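Local coordinates for protein alpha-glucosidase (PDB 5HQ4) that probably binds and hydrolyses alpha-glucosidic carbohydrates as a calcium-dependent glycoside hydrolase of family 97, at residues A[388-393]-A[435-440]; A[453-458]-A[486-491]. All coordinates share one frame; numbering follows the deposited sequence.

Interaction 1 of 2, residues A[388-393]-A[435-440]; sequences GYVADG and THEPIK. With CA (calcium ion), chain G.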
ATOM      1  N   GLY A 388       1.370   4.557 -14.321  1.00 12.77           N
ATOM      2  CA  GLY A 388       0.190   5.339 -13.991  1.00 10.50           C
ATOM      3  C   GLY A 388      -0.988   4.931 -14.841  1.00 12.68           C
ATOM      4  O   GLY A 388      -0.836   4.570 -16.009  1.00 12.91           O
ATOM      5  N   TYR A 389      -2.184   4.998 -14.247  1.00 10.20           N
ATOM      6  CA  TYR A 389      -3.411   4.563 -14.914  1.00 10.22           C
ATOM      7  C   TYR A 389      -4.535   5.551 -14.604  1.00 11.94           C
ATOM      8  O   TYR A 389      -5.598   5.191 -14.105  1.00 10.77           O
ATOM      9  CB  TYR A 389      -3.786   3.140 -14.482  1.00 10.04           C
ATOM     10  CG  TYR A 389      -2.711   2.120 -14.783  1.00 12.30           C
ATOM     11  CD1 TYR A 389      -1.596   1.985 -13.952  1.00 11.14           C
ATOM     12  CD2 TYR A 389      -2.790   1.304 -15.905  1.00 10.58           C
ATOM     13  CE1 TYR A 389      -0.596   1.079 -14.238  1.00 13.37           C
ATOM     14  CE2 TYR A 389      -1.778   0.372 -16.195  1.00 13.16           C
ATOM     15  CZ  TYR A 389      -0.693   0.269 -15.351  1.00 14.64           C
ATOM     16  OH  TYR A 389       0.315  -0.635 -15.612  1.00 15.77           O
ATOM     17  N   VAL A 390      -4.310   6.830 -14.911  1.00 10.26           N
ATOM     18  CA  VAL A 390      -5.252   7.873 -14.505  1.00 11.77           C
ATOM     19  C   VAL A 390      -6.492   7.798 -15.395  1.00 13.63           C
ATOM     20  O   VAL A 390      -6.432   8.095 -16.592  1.00 14.38           O
ATOM     21  CB  VAL A 390      -4.615   9.268 -14.563  1.00 13.78           C
ATOM     22  CG1 VAL A 390      -5.668  10.340 -14.282  1.00 13.81           C
ATOM     23  CG2 VAL A 390      -3.472   9.369 -13.556  1.00 12.97           C
ATOM     24  N   ALA A 391      -7.619   7.416 -14.805  1.00 14.00           N
ATOM     25  CA  ALA A 391      -8.921   7.376 -15.459  1.00 12.38           C
ATOM     26  C   ALA A 391      -9.947   7.151 -14.359  1.00 11.65           C
ATOM     27  O   ALA A 391      -9.618   6.595 -13.311  1.00 10.65           O
ATOM     28  CB  ALA A 391      -9.011   6.257 -16.514  1.00 10.49           C
ATOM     29  N   ASP A 392     -11.182   7.581 -14.599  1.00 10.15           N
ATOM     30  CA  ASP A 392     -12.202   7.415 -13.568  1.00  9.95           C
ATOM     31  C   ASP A 392     -12.458   5.933 -13.302  1.00 10.59           C
ATOM     32  O   ASP A 392     -12.157   5.063 -14.125  1.00 11.76           O
ATOM     33  CB  ASP A 392     -13.512   8.088 -13.980  1.00 10.25           C
ATOM     34  CG  ASP A 392     -13.456   9.599 -13.881  1.00 18.61           C
ATOM     35  OD1 ASP A 392     -14.491  10.231 -14.172  1.00 16.04           O
ATOM     36  OD2 ASP A 392     -12.396  10.150 -13.501  1.00 14.99           O
ATOM     37  N   GLY A 393     -13.021   5.652 -12.130  1.00 10.02           N
ATOM     38  CA  GLY A 393     -13.416   4.291 -11.795  1.00  9.44           C
ATOM     39  C   GLY A 393     -14.232   3.618 -12.889  1.00 10.27           C
ATOM     40  O   GLY A 393     -15.164   4.212 -13.446  1.00 10.33           O
ATOM     41  N   THR A 435       3.657   1.473  -8.848  1.00 10.83           N
ATOM     42  CA  THR A 435       2.386   1.568  -9.576  1.00  9.95           C
ATOM     43  C   THR A 435       1.483   2.629  -8.956  1.00  9.60           C
ATOM     44  O   THR A 435       1.032   2.471  -7.822  1.00 10.26           O
ATOM     45  CB  THR A 435       1.647   0.225  -9.577  1.00 11.05           C
ATOM     46  OG1 THR A 435       2.536  -0.821  -9.973  1.00 12.77           O
ATOM     47  CG2 THR A 435       0.457   0.273 -10.542  1.00 11.64           C
ATOM     48  N   HIS A 436       1.187   3.689  -9.707  1.00 10.60           N
ATOM     49  CA  HIS A 436       0.138   4.614  -9.303  1.00 13.06           C
ATOM     50  C   HIS A 436      -1.164   4.231  -9.999  1.00 13.17           C
ATOM     51  O   HIS A 436      -1.152   3.587 -11.051  1.00 10.71           O
ATOM     52  CB  HIS A 436       0.550   6.063  -9.589  1.00 10.83           C
ATOM     53  CG  HIS A 436       1.569   6.572  -8.610  1.00 12.69           C
ATOM     54  ND1 HIS A 436       1.502   7.822  -8.033  1.00 15.91           N
ATOM     55  CD2 HIS A 436       2.643   5.956  -8.052  1.00 11.52           C
ATOM     56  CE1 HIS A 436       2.507   7.966  -7.182  1.00 14.83           C
ATOM     57  NE2 HIS A 436       3.214   6.849  -7.176  1.00 12.31           N
ATOM     58  N   GLU A 437      -2.284   4.600  -9.378  1.00  9.08           N
ATOM     59  CA  GLU A 437      -3.599   4.067  -9.723  1.00  9.00           C
ATOM     60  C   GLU A 437      -3.521   2.545  -9.865  1.00 11.44           C
ATOM     61  O   GLU A 437      -3.790   1.992 -10.935  1.00 10.46           O
ATOM     62  CB  GLU A 437      -4.156   4.714 -10.984  1.00 11.26           C
ATOM     63  CG  GLU A 437      -4.269   6.242 -10.850  1.00 13.26           C
ATOM     64  CD  GLU A 437      -2.904   6.935 -10.957  1.00 15.15           C
ATOM     65  OE1 GLU A 437      -2.133   6.585 -11.871  1.00 13.49           O
ATOM     66  OE2 GLU A 437      -2.582   7.798 -10.112  1.00 18.22           O
ATOM     67  N   PRO A 438      -3.142   1.841  -8.797  1.00 10.50           N
ATOM     68  CA  PRO A 438      -2.843   0.411  -8.883  1.00  9.04           C
ATOM     69  C   PRO A 438      -4.029  -0.448  -8.496  1.00 13.45           C
ATOM     70  O   PRO A 438      -5.093   0.073  -8.146  1.00 11.18           O
ATOM     71  CB  PRO A 438      -1.743   0.253  -7.832  1.00  9.64           C
ATOM     72  CG  PRO A 438      -2.286   1.123  -6.709  1.00  9.87           C
ATOM     73  CD  PRO A 438      -2.918   2.343  -7.430  1.00 13.43           C
ATOM     74  N   ILE A 439      -3.835  -1.767  -8.534  1.00 10.77           N
ATOM     75  CA  ILE A 439      -4.583  -2.667  -7.658  1.00 11.37           C
ATOM     76  C   ILE A 439      -4.021  -2.525  -6.247  1.00 10.23           C
ATOM     77  O   ILE A 439      -2.815  -2.293  -6.065  1.00  9.57           O
ATOM     78  CB  ILE A 439      -4.476  -4.124  -8.158  1.00 11.70           C
ATOM     79  CG1 ILE A 439      -5.249  -5.082  -7.245  1.00 12.30           C
ATOM     80  CG2 ILE A 439      -3.005  -4.581  -8.214  1.00  9.50           C
ATOM     81  CD1 ILE A 439      -6.773  -4.923  -7.344  1.00 11.87           C
ATOM     82  N   LYS A 440      -4.889  -2.635  -5.242  1.00  8.70           N
ATOM     83  CA  LYS A 440      -4.432  -2.575  -3.857  1.00 10.91           C
ATOM     84  C   LYS A 440      -3.364  -3.634  -3.599  1.00 13.02           C
ATOM     85  O   LYS A 440      -3.313  -4.681  -4.260  1.00 12.24           O
ATOM     86  CB  LYS A 440      -5.611  -2.772  -2.898  1.00 11.37           C
ATOM     87  CG  LYS A 440      -6.196  -4.215  -2.945  1.00  9.75           C
ATOM     88  CD  LYS A 440      -7.649  -4.264  -2.445  1.00 13.89           C
ATOM     89  CE  LYS A 440      -8.154  -5.711  -2.423  1.00 12.98           C
ATOM     90  NZ  LYS A 440      -9.564  -5.846  -1.938  1.00 11.86           N
TER
HETATM   91 CA    CA G 706      -2.575   9.430  -8.422  1.00 26.01          CA
HETATM   92  O   HOH W   1      -0.306   9.518  -9.165  1.00 13.74           O
HETATM   93  O   HOH W   2      -4.579  10.407  -9.280  1.00 23.32           O

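Interaction 2 of 2, residues A[453-458]-A[486-491]; sequences TREGAR and GPMDFT. With CA (calcium ion), chain G.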
ATOM      1  N   THR A 453       6.552  -0.742  -4.636  1.00 12.80           N
ATOM      2  CA  THR A 453       5.631   0.140  -3.933  1.00 10.68           C
ATOM      3  C   THR A 453       4.486   0.513  -4.873  1.00 12.05           C
ATOM      4  O   THR A 453       4.474   0.140  -6.050  1.00  9.99           O
ATOM      5  CB  THR A 453       6.375   1.374  -3.397  1.00 12.65           C
ATOM      6  OG1 THR A 453       5.550   2.057  -2.439  1.00 13.37           O
ATOM      7  CG2 THR A 453       6.760   2.320  -4.544  1.00 10.24           C
ATOM      8  N   ARG A 454       3.505   1.235  -4.335  1.00  9.47           N
ATOM      9  CA  ARG A 454       2.375   1.704  -5.130  1.00 13.09           C
ATOM     10  C   ARG A 454       1.717   2.869  -4.407  1.00 12.84           C
ATOM     11  O   ARG A 454       2.017   3.161  -3.250  1.00 11.07           O
ATOM     12  CB  ARG A 454       1.352   0.586  -5.385  1.00 11.55           C
ATOM     13  CG  ARG A 454       0.448   0.260  -4.180  1.00 10.08           C
ATOM     14  CD  ARG A 454      -0.183  -1.145  -4.343  1.00  8.99           C
ATOM     15  NE  ARG A 454       0.866  -2.164  -4.438  1.00  9.31           N
ATOM     16  CZ  ARG A 454       0.801  -3.273  -5.173  1.00 13.13           C
ATOM     17  NH1 ARG A 454      -0.276  -3.544  -5.908  1.00 10.31           N
ATOM     18  NH2 ARG A 454       1.830  -4.117  -5.175  1.00 11.31           N
ATOM     19  N   GLU A 455       0.793   3.520  -5.103  1.00  9.72           N
ATOM     20  CA  GLU A 455       0.021   4.584  -4.481  1.00 12.48           C
ATOM     21  C   GLU A 455      -1.287   3.999  -3.956  1.00  9.96           C
ATOM     22  O   GLU A 455      -1.303   3.404  -2.872  1.00  9.86           O
ATOM     23  CB  GLU A 455      -0.201   5.724  -5.485  1.00 11.60           C
ATOM     24  CG  GLU A 455      -0.733   7.005  -4.883  1.00 10.84           C
ATOM     25  CD  GLU A 455      -0.786   8.108  -5.923  1.00 18.22           C
ATOM     26  OE1 GLU A 455      -1.495   7.927  -6.931  1.00 16.24           O
ATOM     27  OE2 GLU A 455      -0.085   9.129  -5.756  1.00 18.12           O
ATOM     28  N   GLY A 456      -2.384   4.127  -4.701  1.00 11.31           N
ATOM     29  CA  GLY A 456      -3.610   3.461  -4.255  1.00  8.47           C
ATOM     30  C   GLY A 456      -4.221   4.046  -2.998  1.00 12.13           C
ATOM     31  O   GLY A 456      -4.773   3.305  -2.164  1.00  8.58           O
ATOM     32  N   ALA A 457      -4.165   5.366  -2.864  1.00  8.14           N
ATOM     33  CA  ALA A 457      -4.658   6.161  -1.747  1.00  9.43           C
ATOM     34  C   ALA A 457      -4.283   7.592  -2.091  1.00 11.23           C
ATOM     35  O   ALA A 457      -3.449   7.821  -2.975  1.00 11.75           O
ATOM     36  CB  ALA A 457      -4.035   5.740  -0.403  1.00  8.05           C
ATOM     37  N   ARG A 458      -4.893   8.553  -1.397  1.00  8.48           N
ATOM     38  CA  ARG A 458      -4.511   9.945  -1.606  1.00  8.81           C
ATOM     39  C   ARG A 458      -3.147  10.198  -0.980  1.00 13.27           C
ATOM     40  O   ARG A 458      -2.973  10.045   0.234  1.00 12.35           O
ATOM     41  CB  ARG A 458      -5.552  10.895  -1.020  1.00  9.96           C
ATOM     42  CG  ARG A 458      -6.850  10.970  -1.846  1.00 11.89           C
ATOM     43  CD  ARG A 458      -7.910  11.829  -1.158  1.00 13.72           C
ATOM     44  NE  ARG A 458      -7.439  13.175  -0.784  1.00 11.93           N
ATOM     45  CZ  ARG A 458      -8.047  14.313  -1.110  1.00 14.53           C
ATOM     46  NH1 ARG A 458      -9.157  14.294  -1.838  1.00 10.40           N
ATOM     47  NH2 ARG A 458      -7.561  15.477  -0.680  1.00 10.64           N
ATOM     48  N   GLY A 486       0.395  -2.732   2.792  1.00 12.86           N
ATOM     49  CA  GLY A 486       1.790  -2.744   2.389  1.00 11.91           C
ATOM     50  C   GLY A 486       2.302  -1.344   2.069  1.00 10.62           C
ATOM     51  O   GLY A 486       1.625  -0.342   2.334  1.00 10.86           O
ATOM     52  N   PRO A 487       3.503  -1.248   1.488  1.00 11.30           N
ATOM     53  CA  PRO A 487       4.157   0.064   1.335  1.00 11.13           C
ATOM     54  C   PRO A 487       3.411   1.014   0.404  1.00 11.02           C
ATOM     55  O   PRO A 487       2.730   0.605  -0.538  1.00 11.81           O
ATOM     56  CB  PRO A 487       5.542  -0.288   0.766  1.00  9.84           C
ATOM     57  CG  PRO A 487       5.382  -1.705   0.192  1.00 11.58           C
ATOM     58  CD  PRO A 487       4.393  -2.362   1.102  1.00 10.01           C
ATOM     59  N   MET A 488       3.569   2.312   0.670  1.00 10.85           N
ATOM     60  CA  MET A 488       2.925   3.341  -0.133  1.00 10.86           C
ATOM     61  C   MET A 488       3.940   4.393  -0.543  1.00 12.73           C
ATOM     62  O   MET A 488       4.700   4.885   0.294  1.00 11.82           O
ATOM     63  CB  MET A 488       1.780   4.018   0.623  1.00 10.00           C
ATOM     64  CG  MET A 488       1.203   5.204  -0.149  1.00 10.36           C
ATOM     65  SD  MET A 488      -0.141   6.019   0.713  1.00 13.44           S
ATOM     66  CE  MET A 488      -0.659   7.222  -0.531  1.00 13.14           C
ATOM     67  N   ASP A 489       3.930   4.739  -1.832  1.00 11.62           N
ATOM     68  CA  ASP A 489       4.653   5.885  -2.385  1.00 11.05           C
ATOM     69  C   ASP A 489       3.822   7.141  -2.120  1.00 12.27           C
ATOM     70  O   ASP A 489       3.048   7.596  -2.964  1.00 15.67           O
ATOM     71  CB  ASP A 489       4.889   5.671  -3.880  1.00 12.63           C
ATOM     72  CG  ASP A 489       5.781   6.737  -4.512  1.00 20.44           C
ATOM     73  OD1 ASP A 489       5.467   7.166  -5.648  1.00 16.42           O
ATOM     74  OD2 ASP A 489       6.800   7.127  -3.895  1.00 21.80           O
ATOM     75  N   PHE A 490       3.975   7.700  -0.912  1.00 10.43           N
ATOM     76  CA  PHE A 490       3.228   8.900  -0.519  1.00 11.62           C
ATOM     77  C   PHE A 490       3.823  10.193  -1.078  1.00 14.87           C
ATOM     78  O   PHE A 490       3.099  11.188  -1.202  1.00 12.25           O
ATOM     79  CB  PHE A 490       3.164   8.999   1.012  1.00 10.76           C
ATOM     80  CG  PHE A 490       2.307  10.132   1.512  1.00  9.68           C
ATOM     81  CD1 PHE A 490       0.949   9.954   1.701  1.00 10.91           C
ATOM     82  CD2 PHE A 490       2.867  11.382   1.788  1.00 10.86           C
ATOM     83  CE1 PHE A 490       0.144  11.000   2.143  1.00 13.28           C
ATOM     84  CE2 PHE A 490       2.074  12.430   2.238  1.00 11.50           C
ATOM     85  CZ  PHE A 490       0.706  12.236   2.412  1.00 14.27           C
ATOM     86  N   THR A 491       5.121  10.190  -1.416  1.00 11.77           N
ATOM     87  CA  THR A 491       5.984  11.318  -1.794  1.00 12.84           C
ATOM     88  C   THR A 491       5.974  12.358  -0.677  1.00 14.20           C
ATOM     89  O   THR A 491       5.440  13.462  -0.840  1.00 12.00           O
ATOM     90  CB  THR A 491       5.599  11.943  -3.147  1.00 13.95           C
ATOM     91  OG1 THR A 491       4.396  12.706  -3.038  1.00 16.83           O
ATOM     92  CG2 THR A 491       5.405  10.853  -4.231  1.00 15.08           C
TER
HETATM   93 CA    CA G 706      -2.575   9.430  -8.422  1.00 26.01          CA
HETATM   94  O   HOH W   3       2.857  -1.656  -2.285  1.00 12.00           O
HETATM   95  O   HOH W   4       1.267   9.639  -3.412  1.00 15.76           O
HETATM   96  O   HOH W   2      -4.579  10.407  -9.280  1.00 23.32           O
HETATM   97  O   HOH W   1      -0.306   9.518  -9.165  1.00 13.74           O

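Interaction 1 of 2, residues A[388-393]-A[435-440]
Tyr389 and Glu437 meet at the C-terminal ends of neighbouring parallel strands of a TIM-type barrel, the catalytic fold of family 97 glycoside hydrolases. Strand 384-388 runs into the loop that carries Tyr389, and strand 432-435 runs into the loop that carries Glu437. The contact is buried.

The polar link is one hydrogen bond. Tyr389 N donates to Glu437 OE1 over 2.9 Å, with an angle of 160° at the hydrogen. OE1 accepts on its anti lone pair, the one turned away from OE2. The other carboxylate oxygen is thus left for the metal, and Glu437 OE2 binds the calcium ion at 2.4 Å. The backbone amide of Tyr389 therefore acts as a second-shell group that helps fix the rotation of a calcium ligand. Glu154, Glu455 and Glu461 complete the protein ligands, and waters 1 and 2 also bind the metal.

Carbon contacts flank the Glu437 side chain. Its chain bends at chi2 (75°), which brings OE1 to Tyr389 N and sets the acid group alongside Val390. Val390 CG2 lies against this group, 3.5 Å from Glu437 OE1. The Glu437 CB rests near Tyr389 O, which also accepts a hydrogen bond from His410.

The tyrosine ring lies beside the start of the second loop, with an edge toward His436 O. This oxygen is in the ring plane, 3.3 Å from Tyr389 CD1. Thr435 CG2 approaches the same ring obliquely, 3.9 Å from Tyr389 CE1. The His436 imidazole turns from segment 388-393 to Asp489, which its NE2 meets. Its ND1 lies 2.7 Å from the oxygen of calcium-bound water 1, which sits in the imidazole plane.

Interaction 2 of 2, residues A[453-458]-A[486-491]
The calcium-binding loop after barrel strand 451-454 packs here against the loop that follows helix 474-478. Asp489 N donates to Arg454 O across 2.9 Å, with an angle of 163° at the hydrogen. The donor stands above the carbonyl plane, 40° out of it. Arg454 O also receives a CA-H...O contact from Met488 CA, at 3.3 Å. Asp489 is the centre of an inverse gamma turn. Its CB lies 3.9 Å from Thr453 CG2, where the two side chains cross at about a right angle. The Asp489 carboxylate hydrogen-bonds to His436 and Tyr266.

Met488 makes the apolar part. Its CG is anti to the backbone N (chi1 173°), and this extended chain carries the methyl group to Ala457 and Arg458. Met488 CE meets Ala457 CB at 3.7 Å and also touches Arg458 O. Phe490 CE1 comes obliquely to that same carbonyl.

Two waters bridge the segments. Water 3 accepts from Arg454 NE in the guanidinium plane and donates to Pro487 O. Arg454 NH1 is held by Ile439 O. Water 4 lies 2.8 Å from Glu455 OE2 and 2.7 Å from Asp489 O. The extended Glu455 chain carries OE1 to the calcium ion, at 2.4 Å. A calcium site of glutamates, with Glu437 and Glu455 just past the ends of barrel strands, Glu461 further along the chain and Glu154 from the N-terminal region, is consistent with the calcium-dependent enzymes of family 97.

Overall arrangement
From the N terminus, strand 384-388 enters the loop 388-393. The chain then passes through strands 396-399 and 405-408 and helix 413-428, and returns along strand 432-435. Interaction 1 closes this excursion at 435-440. Strand 451-454 follows, and interaction 2 closes the next loop, from 453-458 through helices 462-465 and 474-478 to 486-491. The two closures lie in series, neither nested nor crossed. Interaction 1 ties the ends of two adjacent barrel strands. Interaction 2 joins the end of strand 451-454 to the loop between helices 474-478 and 513-522. They share the calcium ion and waters 1 and 2. Side chains of the two contacts also meet directly.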